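Long-range contacts in envelope glycoprotein (Thogoto virus, PDB 5XEA), which probably attaches the virion to its receptor on the host cell and later drives fusion of the viral and host membranes: residues B[336-341]-B[351-355]; B[95-99]-B[125-130]; B[50-54]-B[103-107]; B[173-177]-B[193-197]. One frame throughout, in Å; residues are numbered along the deposited sequence.

Interaction 1 (B[336-341]-B[351-355]); sequences IKAPVS and LLHQC
S341 and H353 form an antiparallel hydrogen-bonded pair at the open end of a two-stranded β-hairpin, strands 341-344 and 350-354. H353 N donates to S341 O (2.8 Å) and S341 N to H353 O (3.2 Å), their CA atoms 5.3 Å apart. Two CA-H···O contacts flank them: V340 CA to H353 O at 3.3 Å and L352 CA to S341 O at 3.5 Å. The S341 (p) and H353 (m) side chains share one face of the hairpin, S341 OG lying 3.6 Å from H353 CB, while H353 NE2 bonds to R343 NE.

The chain leaves helix 331-335 at K337, with positive phi (50°), and bends at P339, whose ring-restricted phi of -81° suits the centre of an inverse gamma turn. V340, β-branched and suited to extended backbone, points toward 351-355 near Q354 (CA-CA 5.0 Å). L352 to Q354 pair antiparallel with a strand of the second subunit, so the sheet runs on across that interface, and C355 is disulfide-bonded to C2 of the same subunit; I395 of the third subunit packs on I336 and L352. Apolar packing ends with V340 CG2 3.8 Å from L352 CD2 and I336 CD1 4.4 Å from L352 CD1.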
loop_
_atom_site.group_PDB
_atom_site.type_symbol
_atom_site.label_atom_id
_atom_site.label_comp_id
_atom_site.label_asym_id
_atom_site.label_seq_id
_atom_site.Cartn_x
_atom_site.Cartn_y
_atom_site.Cartn_z
ATOM N N ILE B 336 -30.810 15.378 41.877
ATOM C CA ILE B 336 -29.475 15.283 42.450
ATOM C C ILE B 336 -29.358 14.192 43.503
ATOM O O ILE B 336 -28.289 14.051 44.109
ATOM C CB ILE B 336 -29.053 16.636 43.063
ATOM C CG1 ILE B 336 -29.999 17.014 44.211
ATOM C CG2 ILE B 336 -29.051 17.706 41.994
ATOM C CD1 ILE B 336 -29.655 18.320 44.907
ATOM N N LYS B 337 -30.411 13.412 43.733
ATOM C CA LYS B 337 -30.436 12.361 44.754
ATOM C C LYS B 337 -29.965 12.902 46.109
ATOM O O LYS B 337 -28.881 12.606 46.603
ATOM C CB LYS B 337 -29.594 11.160 44.311
ATOM C CG LYS B 337 -30.231 10.314 43.215
ATOM C CD LYS B 337 -29.212 9.332 42.652
ATOM C CE LYS B 337 -28.108 10.075 41.900
ATOM N NZ LYS B 337 -26.791 9.374 41.979
ATOM N N ALA B 338 -30.838 13.718 46.705
ATOM C CA ALA B 338 -30.540 14.322 47.993
ATOM C C ALA B 338 -31.855 14.638 48.680
ATOM O O ALA B 338 -32.816 15.020 47.997
ATOM C CB ALA B 338 -29.696 15.591 47.835
ATOM N N PRO B 339 -31.952 14.481 50.024
ATOM C CA PRO B 339 -33.234 14.714 50.717
ATOM C C PRO B 339 -33.480 16.197 50.977
ATOM O O PRO B 339 -33.458 16.682 52.112
ATOM C CB PRO B 339 -33.056 13.902 52.005
ATOM C CG PRO B 339 -31.590 14.014 52.299
ATOM C CD PRO B 339 -30.890 14.052 50.954
ATOM N N VAL B 340 -33.716 16.955 49.901
ATOM C CA VAL B 340 -33.917 18.396 50.001
ATOM C C VAL B 340 -35.191 18.801 49.266
ATOM O O VAL B 340 -35.592 18.173 48.280
ATOM C CB VAL B 340 -32.706 19.206 49.457
ATOM C CG1 VAL B 340 -31.486 19.023 50.342
ATOM C CG2 VAL B 340 -32.391 18.844 48.007
ATOM N N SER B 341 -35.831 19.864 49.764
ATOM C CA SER B 341 -36.852 20.605 49.036
ATOM C C SER B 341 -36.288 21.964 48.632
ATOM O O SER B 341 -35.447 22.531 49.337
ATOM C CB SER B 341 -38.105 20.801 49.884
ATOM O OG SER B 341 -37.849 21.767 50.885
ATOM N N LEU B 351 -33.088 28.157 46.746
ATOM C CA LEU B 351 -32.502 27.672 47.979
ATOM C C LEU B 351 -32.816 26.195 48.123
ATOM O O LEU B 351 -33.739 25.665 47.498
ATOM C CB LEU B 351 -33.074 28.428 49.189
ATOM C CG LEU B 351 -32.992 29.953 49.244
ATOM C CD1 LEU B 351 -33.802 30.489 50.443
ATOM C CD2 LEU B 351 -31.554 30.373 49.351
ATOM N N LEU B 352 -32.062 25.536 48.983
ATOM C CA LEU B 352 -32.334 24.149 49.328
ATOM C C LEU B 352 -32.546 24.044 50.830
ATOM O O LEU B 352 -31.708 24.499 51.620
ATOM C CB LEU B 352 -31.194 23.232 48.864
ATOM C CG LEU B 352 -31.071 23.055 47.347
ATOM C CD1 LEU B 352 -29.860 22.213 46.993
ATOM C CD2 LEU B 352 -32.347 22.429 46.759
ATOM N N HIS B 353 -33.666 23.451 51.220
ATOM C CA HIS B 353 -33.968 23.209 52.622
ATOM C C HIS B 353 -33.688 21.751 52.954
ATOM O O HIS B 353 -34.038 20.862 52.175
ATOM C CB HIS B 353 -35.429 23.545 52.944
ATOM C CG HIS B 353 -35.786 24.978 52.704
ATOM N ND1 HIS B 353 -35.289 26.012 53.470
ATOM C CD2 HIS B 353 -36.600 25.547 51.785
ATOM C CE1 HIS B 353 -35.764 27.160 53.017
ATOM N NE2 HIS B 353 -36.563 26.904 51.996
ATOM N N GLN B 354 -33.084 21.508 54.115
ATOM C CA GLN B 354 -32.675 20.171 54.512
ATOM C C GLN B 354 -33.112 19.884 55.945
ATOM O O GLN B 354 -33.454 20.784 56.709
ATOM C CB GLN B 354 -31.159 20.010 54.383
ATOM C CG GLN B 354 -30.726 18.570 54.139
ATOM C CD GLN B 354 -29.229 18.383 54.208
ATOM O OE1 GLN B 354 -28.468 19.299 53.903
ATOM N NE2 GLN B 354 -28.795 17.196 54.628
ATOM N N CYS B 355 -33.055 18.601 56.300
ATOM C CA CYS B 355 -33.385 18.047 57.629
ATOM C C CYS B 355 -34.715 18.616 58.146
ATOM O O CYS B 355 -35.738 17.926 58.109
ATOM C CB CYS B 355 -32.234 18.313 58.612
ATOM S SG CYS B 355 -32.648 19.094 60.199
#

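Interaction 2 (B[95-99]-B[125-130]); sequences CHDCW and RDANWK
A buried carboxylate ties the corner in strand 95-99 to the loop leading into strand 133-156. D97 sits at that corner in left-handed conformation (phi/psi 52/47°), its side chain (m) pointing toward 125-130; the directions CA 96 to 99 and CA 125 to 130 differ by 27°. The extended R125 (t, t, t) meets it in a bidentate salt bridge: NE to D97 OD1, 2.8 Å, and NH2 to D97 OD2, 2.7 Å. W129 NE1 donates to D97 OD2 at 2.7 Å, and N137 ND2 bonds to D97 OD1. R125 NH1 bonds to G443 O.

H96 NE2 lies over the guanidinium face, 3.5 Å from R125 NE without a hydrogen bond; H96 ND1 is hydrogen-bonded with K445 NZ. The broad W99 ring (p), oblique to that of W129, receives K130 over one face: CE is 3.6 Å and NZ 4.2 Å from the six-membered centroid, CH-pi and cation-pi together. Strand 133-156 lies beside both segments: C95 and C98 hydrogen-bond to its backbone, and M135 packs on W99, W129 and K130.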
loop_
_atom_site.group_PDB
_atom_site.type_symbol
_atom_site.label_atom_id
_atom_site.label_comp_id
_atom_site.label_asym_id
_atom_site.label_seq_id
_atom_site.Cartn_x
_atom_site.Cartn_y
_atom_site.Cartn_z
ATOM N N CYS B 95 33.010 -32.547 -16.879
ATOM C CA CYS B 95 34.173 -32.807 -17.719
ATOM C C CYS B 95 34.946 -31.514 -17.823
ATOM O O CYS B 95 34.412 -30.512 -18.312
ATOM C CB CYS B 95 33.776 -33.285 -19.121
ATOM S SG CYS B 95 33.245 -34.983 -19.225
ATOM N N HIS B 96 36.186 -31.532 -17.364
ATOM C CA HIS B 96 37.086 -30.402 -17.511
ATOM C C HIS B 96 38.116 -30.730 -18.589
ATOM O O HIS B 96 38.996 -31.572 -18.374
ATOM C CB HIS B 96 37.771 -30.090 -16.187
ATOM C CG HIS B 96 38.525 -28.800 -16.199
ATOM N ND1 HIS B 96 39.851 -28.718 -16.558
ATOM C CD2 HIS B 96 38.140 -27.539 -15.891
ATOM C CE1 HIS B 96 40.252 -27.461 -16.476
ATOM N NE2 HIS B 96 39.231 -26.726 -16.071
ATOM N N ASP B 97 38.015 -30.053 -19.736
ATOM C CA ASP B 97 39.025 -30.127 -20.793
ATOM C C ASP B 97 39.329 -31.587 -21.151
ATOM O O ASP B 97 40.479 -32.004 -21.243
ATOM C CB ASP B 97 40.297 -29.373 -20.391
ATOM C CG ASP B 97 40.164 -27.842 -20.525
ATOM O OD1 ASP B 97 39.040 -27.350 -20.744
ATOM O OD2 ASP B 97 41.186 -27.114 -20.406
ATOM N N CYS B 98 38.268 -32.373 -21.325
ATOM C CA CYS B 98 38.394 -33.775 -21.711
ATOM C C CYS B 98 38.587 -33.846 -23.220
ATOM O O CYS B 98 37.650 -33.593 -23.985
ATOM C CB CYS B 98 37.161 -34.563 -21.291
ATOM S SG CYS B 98 36.868 -34.627 -19.499
ATOM N N TRP B 99 39.791 -34.187 -23.650
ATOM C CA TRP B 99 40.138 -34.176 -25.063
ATOM C C TRP B 99 40.385 -35.590 -25.562
ATOM O O TRP B 99 40.497 -36.544 -24.784
ATOM C CB TRP B 99 41.357 -33.287 -25.329
ATOM C CG TRP B 99 42.594 -33.671 -24.598
ATOM C CD1 TRP B 99 42.995 -33.227 -23.375
ATOM C CD2 TRP B 99 43.619 -34.572 -25.054
ATOM N NE1 TRP B 99 44.205 -33.797 -23.039
ATOM C CE2 TRP B 99 44.601 -34.632 -24.048
ATOM C CE3 TRP B 99 43.789 -35.341 -26.211
ATOM C CZ2 TRP B 99 45.756 -35.424 -24.168
ATOM C CZ3 TRP B 99 44.931 -36.132 -26.330
ATOM C CH2 TRP B 99 45.899 -36.166 -25.313
ATOM N N ARG B 125 32.950 -22.894 -19.589
ATOM C CA ARG B 125 34.271 -23.107 -20.184
ATOM C C ARG B 125 34.105 -23.735 -21.563
ATOM O O ARG B 125 33.301 -24.660 -21.730
ATOM C CB ARG B 125 35.135 -24.006 -19.283
ATOM C CG ARG B 125 36.582 -24.176 -19.735
ATOM C CD ARG B 125 37.437 -24.811 -18.630
ATOM N NE ARG B 125 38.802 -25.078 -19.086
ATOM C CZ ARG B 125 39.823 -24.241 -18.932
ATOM N NH1 ARG B 125 39.641 -23.072 -18.326
ATOM N NH2 ARG B 125 41.030 -24.569 -19.377
ATOM N N ASP B 126 34.842 -23.231 -22.554
ATOM C CA ASP B 126 34.824 -23.841 -23.890
ATOM C C ASP B 126 36.233 -23.918 -24.483
ATOM O O ASP B 126 36.470 -23.586 -25.647
ATOM C CB ASP B 126 33.865 -23.109 -24.830
ATOM C CG ASP B 126 34.195 -21.637 -24.998
ATOM O OD1 ASP B 126 35.280 -21.190 -24.555
ATOM O OD2 ASP B 126 33.352 -20.929 -25.598
ATOM N N ALA B 127 37.175 -24.404 -23.683
ATOM C CA ALA B 127 38.554 -24.542 -24.137
ATOM C C ALA B 127 38.656 -25.506 -25.320
ATOM O O ALA B 127 37.857 -26.442 -25.465
ATOM C CB ALA B 127 39.438 -25.018 -22.987
ATOM N N ASN B 128 39.663 -25.268 -26.172
ATOM C CA ASN B 128 39.877 -25.992 -27.423
ATOM C C ASN B 128 41.365 -25.949 -27.754
ATOM O O ASN B 128 41.730 -25.574 -28.866
ATOM C CB ASN B 128 39.058 -25.338 -28.548
ATOM C CG ASN B 128 38.922 -26.208 -29.801
ATOM O OD1 ASN B 128 39.100 -27.428 -29.767
ATOM N ND2 ASN B 128 38.554 -25.569 -30.914
ATOM N N TRP B 129 42.234 -26.265 -26.788
ATOM C CA TRP B 129 43.648 -25.963 -26.942
ATOM C C TRP B 129 44.465 -27.144 -27.466
ATOM O O TRP B 129 45.681 -27.002 -27.632
ATOM C CB TRP B 129 44.255 -25.459 -25.625
ATOM C CG TRP B 129 43.875 -26.247 -24.412
ATOM C CD1 TRP B 129 42.935 -25.901 -23.475
ATOM C CD2 TRP B 129 44.444 -27.486 -23.972
ATOM N NE1 TRP B 129 42.875 -26.860 -22.492
ATOM C CE2 TRP B 129 43.791 -27.843 -22.772
ATOM C CE3 TRP B 129 45.431 -28.340 -24.487
ATOM C CZ2 TRP B 129 44.087 -29.012 -22.079
ATOM C CZ3 TRP B 129 45.729 -29.501 -23.793
ATOM C CH2 TRP B 129 45.058 -29.824 -22.600
ATOM N N LYS B 130 43.822 -28.287 -27.718
ATOM C CA LYS B 130 44.503 -29.512 -28.129
ATOM C C LYS B 130 44.394 -29.628 -29.647
ATOM O O LYS B 130 43.391 -30.110 -30.176
ATOM C CB LYS B 130 43.910 -30.729 -27.427
ATOM C CG LYS B 130 44.740 -32.001 -27.627
ATOM C CD LYS B 130 46.020 -31.947 -26.824
ATOM C CE LYS B 130 46.902 -33.168 -27.112
ATOM N NZ LYS B 130 48.114 -33.165 -26.241
#

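Interaction 3 (B[50-54]-B[103-107]); sequences WVAYC and SYACL
Y53 gives most to this contact. On an extended strand, with chi1 t, it reaches toward 103-106, a 3-10 segment that begins before 103, and lays its ring across it: CD1 is 3.6 Å from C106 CB, CE1 is 3.7 Å from S103 O, and L107 CD2 (L107 m, t) sits over one face, 3.9 Å from the ring centroid and only 10° off its normal, a CH-pi contact. A flat aromatic side chain suits this place because it offers a face to a methyl and a hydroxyl to an ordered water; Y53 OH and S103 OG share that water, 2.8 Å from each, which donates to S103 OG. That serine oxygen also bonds to G100 O.

The long strand 40-56 belongs to an antiparallel sheet, between strands 65-72 and 133-156 here, and the 3-10 segment covers the face carrying V51 and Y53; A52 points away. Closest in backbone are Y53 and C106, CA-CA 6.2 Å. C106 N bonds to S103 O (3.1 Å).

C106 (chi1 -88°) directs its sulfur at the strand, SG lying 3.8 Å from both V51 CG1 and A52 O. A half-cystine, carrying no polar hydrogen, suits this buried position and forms a disulfide with C136 on strand 133-156.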
loop_
_atom_site.group_PDB
_atom_site.type_symbol
_atom_site.label_atom_id
_atom_site.label_comp_id
_atom_site.label_asym_id
_atom_site.label_seq_id
_atom_site.Cartn_x
_atom_site.Cartn_y
_atom_site.Cartn_z
ATOM N N TRP B 50 25.942 -27.024 -18.916
ATOM C CA TRP B 50 26.752 -26.377 -19.952
ATOM C C TRP B 50 27.561 -27.462 -20.642
ATOM O O TRP B 50 28.329 -28.168 -19.984
ATOM C CB TRP B 50 27.697 -25.318 -19.376
ATOM C CG TRP B 50 28.665 -24.715 -20.370
ATOM C CD1 TRP B 50 30.010 -24.960 -20.458
ATOM C CD2 TRP B 50 28.363 -23.779 -21.421
ATOM N NE1 TRP B 50 30.560 -24.234 -21.493
ATOM C CE2 TRP B 50 29.571 -23.502 -22.097
ATOM C CE3 TRP B 50 27.190 -23.148 -21.850
ATOM C CZ2 TRP B 50 29.645 -22.610 -23.179
ATOM C CZ3 TRP B 50 27.260 -22.269 -22.935
ATOM C CH2 TRP B 50 28.488 -22.009 -23.587
ATOM N N VAL B 51 27.376 -27.604 -21.952
ATOM C CA VAL B 51 28.086 -28.608 -22.743
ATOM C C VAL B 51 28.795 -27.902 -23.896
ATOM O O VAL B 51 28.136 -27.309 -24.762
ATOM C CB VAL B 51 27.137 -29.702 -23.271
ATOM C CG1 VAL B 51 27.911 -30.753 -24.062
ATOM C CG2 VAL B 51 26.376 -30.359 -22.106
ATOM N N ALA B 52 30.127 -27.952 -23.903
ATOM C CA ALA B 52 30.948 -27.387 -24.978
ATOM C C ALA B 52 31.780 -28.498 -25.616
ATOM O O ALA B 52 32.736 -28.999 -25.011
ATOM C CB ALA B 52 31.853 -26.262 -24.466
ATOM N N TYR B 53 31.434 -28.856 -26.842
ATOM C CA TYR B 53 32.150 -29.856 -27.627
ATOM C C TYR B 53 32.868 -29.137 -28.768
ATOM O O TYR B 53 32.225 -28.590 -29.667
ATOM C CB TYR B 53 31.168 -30.896 -28.152
ATOM C CG TYR B 53 31.790 -32.030 -28.941
ATOM C CD1 TYR B 53 32.588 -32.981 -28.316
ATOM C CD2 TYR B 53 31.554 -32.167 -30.310
ATOM C CE1 TYR B 53 33.146 -34.042 -29.036
ATOM C CE2 TYR B 53 32.112 -33.227 -31.039
ATOM C CZ TYR B 53 32.897 -34.160 -30.392
ATOM O OH TYR B 53 33.447 -35.210 -31.095
ATOM N N CYS B 54 34.188 -29.134 -28.739
ATOM C CA CYS B 54 34.962 -28.333 -29.672
ATOM C C CYS B 54 35.874 -29.239 -30.481
ATOM O O CYS B 54 36.175 -30.356 -30.065
ATOM C CB CYS B 54 35.786 -27.292 -28.921
ATOM S SG CYS B 54 34.768 -26.230 -27.852
ATOM N N SER B 103 36.589 -36.964 -24.993
ATOM C CA SER B 103 35.539 -36.063 -25.468
ATOM C C SER B 103 34.253 -36.802 -25.804
ATOM O O SER B 103 33.231 -36.155 -26.051
ATOM C CB SER B 103 36.022 -35.276 -26.690
ATOM O OG SER B 103 36.257 -36.131 -27.795
ATOM N N TYR B 104 34.288 -38.136 -25.811
ATOM C CA TYR B 104 33.111 -38.973 -26.018
ATOM C C TYR B 104 31.982 -38.629 -25.051
ATOM O O TYR B 104 30.805 -38.805 -25.384
ATOM C CB TYR B 104 33.540 -40.441 -25.857
ATOM C CG TYR B 104 32.545 -41.522 -26.221
ATOM C CD1 TYR B 104 32.161 -41.733 -27.540
ATOM C CD2 TYR B 104 32.046 -42.390 -25.249
ATOM C CE1 TYR B 104 31.275 -42.755 -27.882
ATOM C CE2 TYR B 104 31.157 -43.415 -25.580
ATOM C CZ TYR B 104 30.777 -43.590 -26.899
ATOM O OH TYR B 104 29.899 -44.598 -27.234
ATOM N N ALA B 105 32.316 -38.138 -23.855
ATOM C CA ALA B 105 31.290 -37.860 -22.848
ATOM C C ALA B 105 30.324 -36.767 -23.278
ATOM O O ALA B 105 29.203 -36.721 -22.767
ATOM C CB ALA B 105 31.938 -37.472 -21.519
ATOM N N CYS B 106 30.738 -35.880 -24.183
ATOM C CA CYS B 106 29.883 -34.824 -24.709
ATOM C C CYS B 106 28.863 -35.314 -25.722
ATOM O O CYS B 106 28.088 -34.498 -26.224
ATOM C CB CYS B 106 30.732 -33.747 -25.384
ATOM S SG CYS B 106 31.301 -32.460 -24.306
ATOM N N LEU B 107 28.885 -36.588 -26.090
ATOM C CA LEU B 107 27.989 -37.113 -27.106
ATOM C C LEU B 107 26.938 -37.995 -26.441
ATOM O O LEU B 107 27.106 -38.448 -25.309
ATOM C CB LEU B 107 28.783 -37.887 -28.168
ATOM C CG LEU B 107 29.968 -37.117 -28.788
ATOM C CD1 LEU B 107 30.686 -37.905 -29.887
ATOM C CD2 LEU B 107 29.524 -35.755 -29.309
HETATM O O HOH W 1 34.400 -37.306 -29.522
#

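Interaction 4 (B[173-177]-B[193-197]); sequences EHSAG and DNFEI
An imidazole carbon, not a nitrogen, faces the carboxylate here: H174 CE1 lies 3.1 Å from D193 OD2, at the ring's edge and near its plane. The two segments share no hydrogen bond, but CE1, polarised by its two nitrogen neighbours, is well suited to meet an acidic oxygen. The ring is held by its nitrogens: ND1 donates to S175 O (2.9 Å), a bond the p rotamer of H174 allows, and NE2 bonds to T164 OG1.

After H174 strand 171-174 gives way to an ST turn, in which G177 N donates to S175 OG at 3.0 Å. This turn presents A176, the most heavily covered residue, toward 193-197; its CA is 5.7 Å from that of D193. A methyl is small enough to enter the hollow of the second segment, with A176 CB 4.3 Å from F195 CE1 and 4.5 Å from I197 CG1, while A176 O comes 3.3 Å from D193 CB.

The contact joins the end of strand 171-174 to the link between strands 187-192 and 197-209, which belong to different sheets. V162 of strand 159-165 packs on H174, D193 and F195, and I197 rests on Y33 and T35 of strand 24-35.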
loop_
_atom_site.group_PDB
_atom_site.type_symbol
_atom_site.label_atom_id
_atom_site.label_comp_id
_atom_site.label_asym_id
_atom_site.label_seq_id
_atom_site.Cartn_x
_atom_site.Cartn_y
_atom_site.Cartn_z
ATOM N N GLU B 173 -6.619 -22.718 -10.768
ATOM C CA GLU B 173 -7.616 -23.200 -9.819
ATOM C C GLU B 173 -7.614 -24.723 -9.792
ATOM O O GLU B 173 -7.635 -25.373 -10.843
ATOM C CB GLU B 173 -9.001 -22.658 -10.162
ATOM C CG GLU B 173 -9.229 -21.234 -9.645
ATOM C CD GLU B 173 -8.404 -20.196 -10.394
ATOM O OE1 GLU B 173 -7.572 -19.503 -9.764
ATOM O OE2 GLU B 173 -8.589 -20.081 -11.621
ATOM N N HIS B 174 -7.551 -25.287 -8.591
ATOM C CA HIS B 174 -7.479 -26.730 -8.442
ATOM C C HIS B 174 -8.077 -27.128 -7.101
ATOM O O HIS B 174 -8.204 -26.310 -6.184
ATOM C CB HIS B 174 -6.043 -27.230 -8.541
ATOM C CG HIS B 174 -5.119 -26.586 -7.557
ATOM N ND1 HIS B 174 -4.746 -27.193 -6.379
ATOM C CD2 HIS B 174 -4.498 -25.382 -7.574
ATOM C CE1 HIS B 174 -3.931 -26.393 -5.713
ATOM N NE2 HIS B 174 -3.767 -25.287 -6.416
ATOM N N SER B 175 -8.433 -28.405 -6.994
ATOM C CA SER B 175 -8.900 -28.918 -5.718
ATOM C C SER B 175 -7.728 -29.042 -4.749
ATOM O O SER B 175 -6.569 -29.152 -5.150
ATOM C CB SER B 175 -9.586 -30.268 -5.902
ATOM O OG SER B 175 -9.030 -31.211 -5.008
ATOM N N ALA B 176 -8.035 -29.018 -3.454
ATOM C CA ALA B 176 -6.975 -29.076 -2.452
ATOM C C ALA B 176 -6.233 -30.407 -2.470
ATOM O O ALA B 176 -5.094 -30.472 -2.000
ATOM C CB ALA B 176 -7.548 -28.812 -1.054
ATOM N N GLY B 177 -6.851 -31.467 -2.991
ATOM C CA GLY B 177 -6.175 -32.743 -3.105
ATOM C C GLY B 177 -5.402 -32.959 -4.386
ATOM O O GLY B 177 -4.648 -33.928 -4.479
ATOM N N ASP B 193 -0.927 -28.748 -1.317
ATOM C CA ASP B 193 -1.795 -28.250 -0.244
ATOM C C ASP B 193 -1.809 -29.259 0.898
ATOM O O ASP B 193 -2.338 -30.364 0.750
ATOM C CB ASP B 193 -3.215 -28.000 -0.747
ATOM C CG ASP B 193 -3.255 -27.001 -1.868
ATOM O OD1 ASP B 193 -2.369 -26.121 -1.888
ATOM O OD2 ASP B 193 -4.161 -27.092 -2.722
ATOM N N ASN B 194 -1.212 -28.887 2.022
ATOM C CA ASN B 194 -1.260 -29.694 3.240
ATOM C C ASN B 194 -2.325 -29.140 4.192
ATOM O O ASN B 194 -2.064 -28.748 5.332
ATOM C CB ASN B 194 0.119 -29.742 3.890
ATOM C CG ASN B 194 1.171 -30.380 2.985
ATOM O OD1 ASN B 194 0.942 -31.431 2.381
ATOM N ND2 ASN B 194 2.330 -29.736 2.885
ATOM N N PHE B 195 -3.549 -29.090 3.677
ATOM C CA PHE B 195 -4.695 -28.571 4.409
ATOM C C PHE B 195 -5.953 -29.080 3.726
ATOM O O PHE B 195 -5.912 -29.590 2.604
ATOM C CB PHE B 195 -4.695 -27.032 4.483
ATOM C CG PHE B 195 -4.663 -26.336 3.127
ATOM C CD1 PHE B 195 -5.808 -26.243 2.341
ATOM C CD2 PHE B 195 -3.488 -25.741 2.666
ATOM C CE1 PHE B 195 -5.777 -25.599 1.110
ATOM C CE2 PHE B 195 -3.447 -25.094 1.437
ATOM C CZ PHE B 195 -4.590 -25.024 0.656
ATOM N N GLU B 196 -7.078 -28.911 4.407
ATOM C CA GLU B 196 -8.373 -29.262 3.851
ATOM C C GLU B 196 -9.292 -28.050 3.861
ATOM O O GLU B 196 -9.157 -27.152 4.697
ATOM C CB GLU B 196 -9.013 -30.414 4.620
ATOM C CG GLU B 196 -8.338 -31.748 4.370
ATOM C CD GLU B 196 -8.301 -32.616 5.609
ATOM O OE1 GLU B 196 -8.029 -32.075 6.702
ATOM O OE2 GLU B 196 -8.552 -33.834 5.490
ATOM N N ILE B 197 -10.205 -28.022 2.898
ATOM C CA ILE B 197 -11.238 -26.999 2.860
ATOM C C ILE B 197 -12.369 -27.454 3.773
ATOM O O ILE B 197 -12.894 -28.561 3.619
ATOM C CB ILE B 197 -11.730 -26.754 1.425
ATOM C CG1 ILE B 197 -10.631 -26.063 0.609
ATOM C CG2 ILE B 197 -12.996 -25.925 1.430
ATOM C CD1 ILE B 197 -10.985 -25.864 -0.846
#

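Interactions 2 and 3 form one unit near an end of the elongated chain: their centres are 9 Å apart, their segments alternate in sequence, and they touch where R125 O receives a probable hydrogen bond from W50 NE1 (2.8 Å) and N128 OD1 packs on C54 CB (3.4 Å). Interaction 4, which reaches the same sheet through strand 171-174, lies with its centre 50 Å from that of interaction 2 and 45 Å from that of interaction 3. Interaction 1 is on the opposite side of the chain's centre from interactions 2 and 3, 112 and 111 Å away between centres. A bound NAG lies about 8 Å from the I336 side chain and another about 9 Å from that of H174, too far to take part.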